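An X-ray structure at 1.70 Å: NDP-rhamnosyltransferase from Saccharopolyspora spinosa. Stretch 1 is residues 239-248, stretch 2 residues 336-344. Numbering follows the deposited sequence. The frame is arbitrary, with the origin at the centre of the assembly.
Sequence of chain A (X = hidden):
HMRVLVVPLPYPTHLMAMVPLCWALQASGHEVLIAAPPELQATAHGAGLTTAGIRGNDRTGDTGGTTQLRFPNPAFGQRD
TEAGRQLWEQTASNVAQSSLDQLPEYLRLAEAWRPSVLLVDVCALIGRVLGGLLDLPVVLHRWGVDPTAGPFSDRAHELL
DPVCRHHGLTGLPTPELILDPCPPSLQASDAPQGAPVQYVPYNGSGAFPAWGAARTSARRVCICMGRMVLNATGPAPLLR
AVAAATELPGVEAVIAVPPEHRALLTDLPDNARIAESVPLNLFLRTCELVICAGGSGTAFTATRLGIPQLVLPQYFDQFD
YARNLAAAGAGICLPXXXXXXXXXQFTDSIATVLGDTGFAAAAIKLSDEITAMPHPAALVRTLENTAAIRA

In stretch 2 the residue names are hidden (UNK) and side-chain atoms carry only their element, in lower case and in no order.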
# COMPACT_ATOMS: atom_id res chain seq x y z
N LEU A 239 -8.00 -17.49 25.54
CA LEU A 239 -8.62 -18.75 25.99
C LEU A 239 -9.98 -18.40 26.57
O LEU A 239 -10.97 -19.18 26.37
CB LEU A 239 -7.73 -19.35 27.10
CG LEU A 239 -6.40 -19.89 26.56
CD1 LEU A 239 -5.44 -20.36 27.72
CD2 LEU A 239 -6.68 -21.00 25.50
N ARG A 240 -10.03 -17.29 27.32
CA ARG A 240 -11.29 -16.90 27.98
C ARG A 240 -12.34 -16.62 26.95
O ARG A 240 -13.47 -17.05 27.12
CB ARG A 240 -11.13 -15.67 28.89
CG ARG A 240 -10.42 -16.02 30.21
CD ARG A 240 -9.70 -14.84 30.88
NE ARG A 240 -9.01 -15.30 32.13
CZ ARG A 240 -8.10 -14.59 32.81
NH1 ARG A 240 -7.64 -13.45 32.37
NH2 ARG A 240 -7.55 -15.13 33.90
N ALA A 241 -12.00 -15.91 25.89
CA ALA A 241 -13.02 -15.58 24.86
C ALA A 241 -13.46 -16.79 24.08
O ALA A 241 -14.63 -16.91 23.74
CB ALA A 241 -12.44 -14.50 23.85
N VAL A 242 -12.51 -17.67 23.74
CA VAL A 242 -12.82 -18.91 22.96
C VAL A 242 -13.79 -19.80 23.79
O VAL A 242 -14.77 -20.31 23.26
CB VAL A 242 -11.55 -19.68 22.61
CG1 VAL A 242 -11.95 -21.10 22.12
CG2 VAL A 242 -10.89 -18.92 21.45
N ALA A 243 -13.53 -19.91 25.08
CA ALA A 243 -14.40 -20.75 25.95
C ALA A 243 -15.79 -20.14 26.06
O ALA A 243 -16.83 -20.81 25.83
CB ALA A 243 -13.77 -20.87 27.32
N ALA A 244 -15.87 -18.84 26.36
CA ALA A 244 -17.17 -18.23 26.49
C ALA A 244 -17.96 -18.31 25.16
O ALA A 244 -19.20 -18.59 25.19
CB ALA A 244 -16.97 -16.79 26.94
N ALA A 245 -17.30 -18.05 24.03
CA ALA A 245 -18.03 -18.01 22.76
C ALA A 245 -18.46 -19.42 22.35
O ALA A 245 -19.61 -19.63 21.96
CB ALA A 245 -17.19 -17.36 21.60
N THR A 246 -17.54 -20.36 22.40
CA THR A 246 -17.86 -21.65 21.74
C THR A 246 -18.85 -22.49 22.55
O THR A 246 -19.49 -23.40 22.01
CB THR A 246 -16.60 -22.48 21.43
OG1 THR A 246 -15.84 -22.73 22.63
CG2 THR A 246 -15.72 -21.76 20.39
N GLU A 247 -18.94 -22.22 23.84
CA GLU A 247 -19.88 -22.91 24.67
C GLU A 247 -21.31 -22.43 24.52
O GLU A 247 -22.22 -23.09 24.96
CB GLU A 247 -19.47 -22.71 26.11
CG GLU A 247 -18.30 -23.60 26.45
CD GLU A 247 -18.01 -23.59 27.95
OE1 GLU A 247 -16.82 -23.82 28.26
OE2 GLU A 247 -18.95 -23.32 28.77
N LEU A 248 -21.51 -21.27 23.90
CA LEU A 248 -22.81 -20.68 23.82
C LEU A 248 -23.58 -21.31 22.68
O LEU A 248 -23.00 -21.53 21.59
CB LEU A 248 -22.67 -19.16 23.64
CG LEU A 248 -23.97 -18.41 23.91
CD1 LEU A 248 -24.46 -18.54 25.31
CD2 LEU A 248 -23.92 -16.97 23.48
N UNK A 336 -11.95 -5.58 34.05
CA UNK A 336 -10.78 -5.98 34.88
C UNK A 336 -10.67 -7.49 34.92
O UNK A 336 -11.47 -8.18 34.27
o UNK A 336 -12.62 -4.83 37.78
o UNK A 336 -12.77 -6.72 36.65
c UNK A 336 -10.87 -5.39 36.33
c UNK A 336 -12.17 -5.68 36.95
N UNK A 337 -9.63 -8.03 35.59
CA UNK A 337 -9.43 -9.43 35.56
C UNK A 337 -10.55 -10.28 36.16
O UNK A 337 -10.92 -11.35 35.60
c UNK A 337 -6.55 -11.76 36.71
o UNK A 337 -5.70 -12.52 36.17
c UNK A 337 -7.72 -11.21 35.83
c UNK A 337 -8.07 -9.78 36.21
o UNK A 337 -6.51 -11.44 37.92
N UNK A 338 -11.15 -9.78 37.26
CA UNK A 338 -12.27 -10.47 37.86
C UNK A 338 -13.47 -10.63 36.92
O UNK A 338 -14.10 -11.73 36.92
c UNK A 338 -13.25 -8.54 39.23
c UNK A 338 -12.67 -9.87 39.22
o UNK A 338 -15.50 -9.44 39.22
c UNK A 338 -14.73 -8.54 38.84
n UNK A 338 -15.16 -7.50 38.12
N UNK A 339 -13.76 -9.59 36.12
CA UNK A 339 -14.80 -9.73 35.10
C UNK A 339 -14.36 -10.62 33.95
O UNK A 339 -15.13 -11.44 33.43
c UNK A 339 -15.20 -8.32 34.58
N UNK A 340 -13.15 -10.42 33.47
CA UNK A 340 -12.71 -11.14 32.26
C UNK A 340 -12.60 -12.65 32.47
O UNK A 340 -12.79 -13.43 31.52
c UNK A 340 -11.56 -9.12 31.22
c UNK A 340 -11.42 -10.57 31.68
o UNK A 340 -9.24 -9.11 30.63
c UNK A 340 -10.28 -8.48 30.85
n UNK A 340 -10.35 -7.15 30.74
N UNK A 341 -12.29 -13.05 33.71
CA UNK A 341 -12.11 -14.45 34.13
C UNK A 341 -13.42 -15.04 34.68
O UNK A 341 -13.39 -16.16 35.16
o UNK A 341 -11.31 -13.85 36.37
c UNK A 341 -11.00 -14.58 35.20
N UNK A 342 -14.51 -14.28 34.67
CA UNK A 342 -15.84 -14.73 35.17
C UNK A 342 -16.52 -15.38 33.96
O UNK A 342 -17.16 -14.70 33.17
o UNK A 342 -18.42 -15.03 36.08
o UNK A 342 -18.39 -13.13 37.24
c UNK A 342 -16.63 -13.54 35.72
c UNK A 342 -17.90 -13.95 36.43
N UNK A 343 -16.39 -16.70 33.84
CA UNK A 343 -16.81 -17.41 32.62
C UNK A 343 -18.32 -17.25 32.45
O UNK A 343 -18.86 -17.01 31.34
n UNK A 343 -18.26 -21.01 30.26
c UNK A 343 -17.08 -19.70 31.56
n UNK A 343 -16.61 -19.65 30.27
c UNK A 343 -18.12 -20.57 31.55
c UNK A 343 -17.34 -20.44 29.50
c UNK A 343 -16.46 -18.91 32.68
N UNK A 344 -19.03 -17.34 33.56
CA UNK A 344 -20.48 -17.13 33.45
C UNK A 344 -20.90 -15.74 32.95
O UNK A 344 -21.83 -15.57 32.09
c UNK A 344 -22.66 -17.23 34.89
o UNK A 344 -23.75 -18.63 36.51
o UNK A 344 -23.22 -16.60 37.19
c UNK A 344 -21.12 -17.45 34.83
c UNK A 344 -23.25 -17.51 36.30
O HOH W 1 -8.21 -11.66 30.22
O HOH W 2 -14.51 -17.81 29.64
O HOH W 3 -5.18 -12.45 33.43

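Position 336 carries two side-chain carbons, the second bearing two oxygens, a short carboxylate. It lies out of reach of stretch 1. One carboxylate oxygen accepts from the backbone N of position 339, so the residue stands at the N-cap of the helix that follows. This is Asp336, and the capping bond from the backbone N of position 339 to Asp336 OD1 measures 3.1 Å.

At position 337 there are three carbons in a row, the third carrying two oxygens. The CA-to-CB bond points sideways, yet the extended chain brings its end closer to Arg240. A carboxylate one methylene longer than the last identifies Glu337. Its OE2 lies 3.9 Å from Arg240 NH2, a long salt bridge at the edge of the guanidinium, and water 3, which accepts from Arg240 NH1, also lies within hydrogen-bonding distance of Glu337 OE2.

Position 338 also has three carbons, but the third carries one oxygen and one nitrogen, a terminal amide. It does not touch stretch 1; instead the amide nitrogen donates to Asp336 OD1. The residue is Gln338, with NE2 2.9 Å from Asp336 OD1.

A single side-chain carbon at position 339 defines Ala339, which is buried and makes no contact with stretch 1.

Position 340 repeats the pattern of three carbons ending in one oxygen and one nitrogen. Its backbone O comes 3.5 Å from Arg240 CD, and a water molecule joins the side chain to the same arginine. This is Gln340: water 1 accepts from Arg240 NH1 at 2.9 Å and donates to Gln340 OE1 at 2.8 Å.

One carbon followed by one oxygen, unbranched, occupies position 341. The carbon lies over one face of the Arg240 guanidinium, with CB 3.7 Å from Arg240 NE. The residue is Ser341, whose OG donates to Glu337 O at 2.6 Å, turning the hydroxyl back to the helix that precedes it.

Position 342 again shows two carbons with two oxygens on the second. Its CA-to-CB bond points away from stretch 1, and the carboxylate caps the start of the next helix. It is Asp342.

At position 343 a single carbon leads to a five-membered ring of three carbons and two nitrogens, an imidazole that reaches Ala243, Ala244 and Glu247. This is His343. His343 NE2 donates to Glu247 OE2 at 2.8 Å, while His343 CE1 approaches Ala243 O and Ala244 CA, each at 3.7 Å. On the other ring nitrogen, water 2 lies 2.9 Å from His343 ND1 and donates to Arg240 O.

Position 344 has three carbons, the third with two oxygens; its CA-to-CB bond points away and it makes no contact. It is Glu344.

The contact, burying 318 Å² in all, rests mainly on two side chains, one from each stretch. Arg240 extends along the end of the first helix of stretch 2, and the His343 ring passes Ala243 and Ala244 to reach Glu247. Waters bridge both arrangements, supplementing a single direct hydrogen bond and one long salt bridge.

Stretch 2 336-344: DEQAQSDHE
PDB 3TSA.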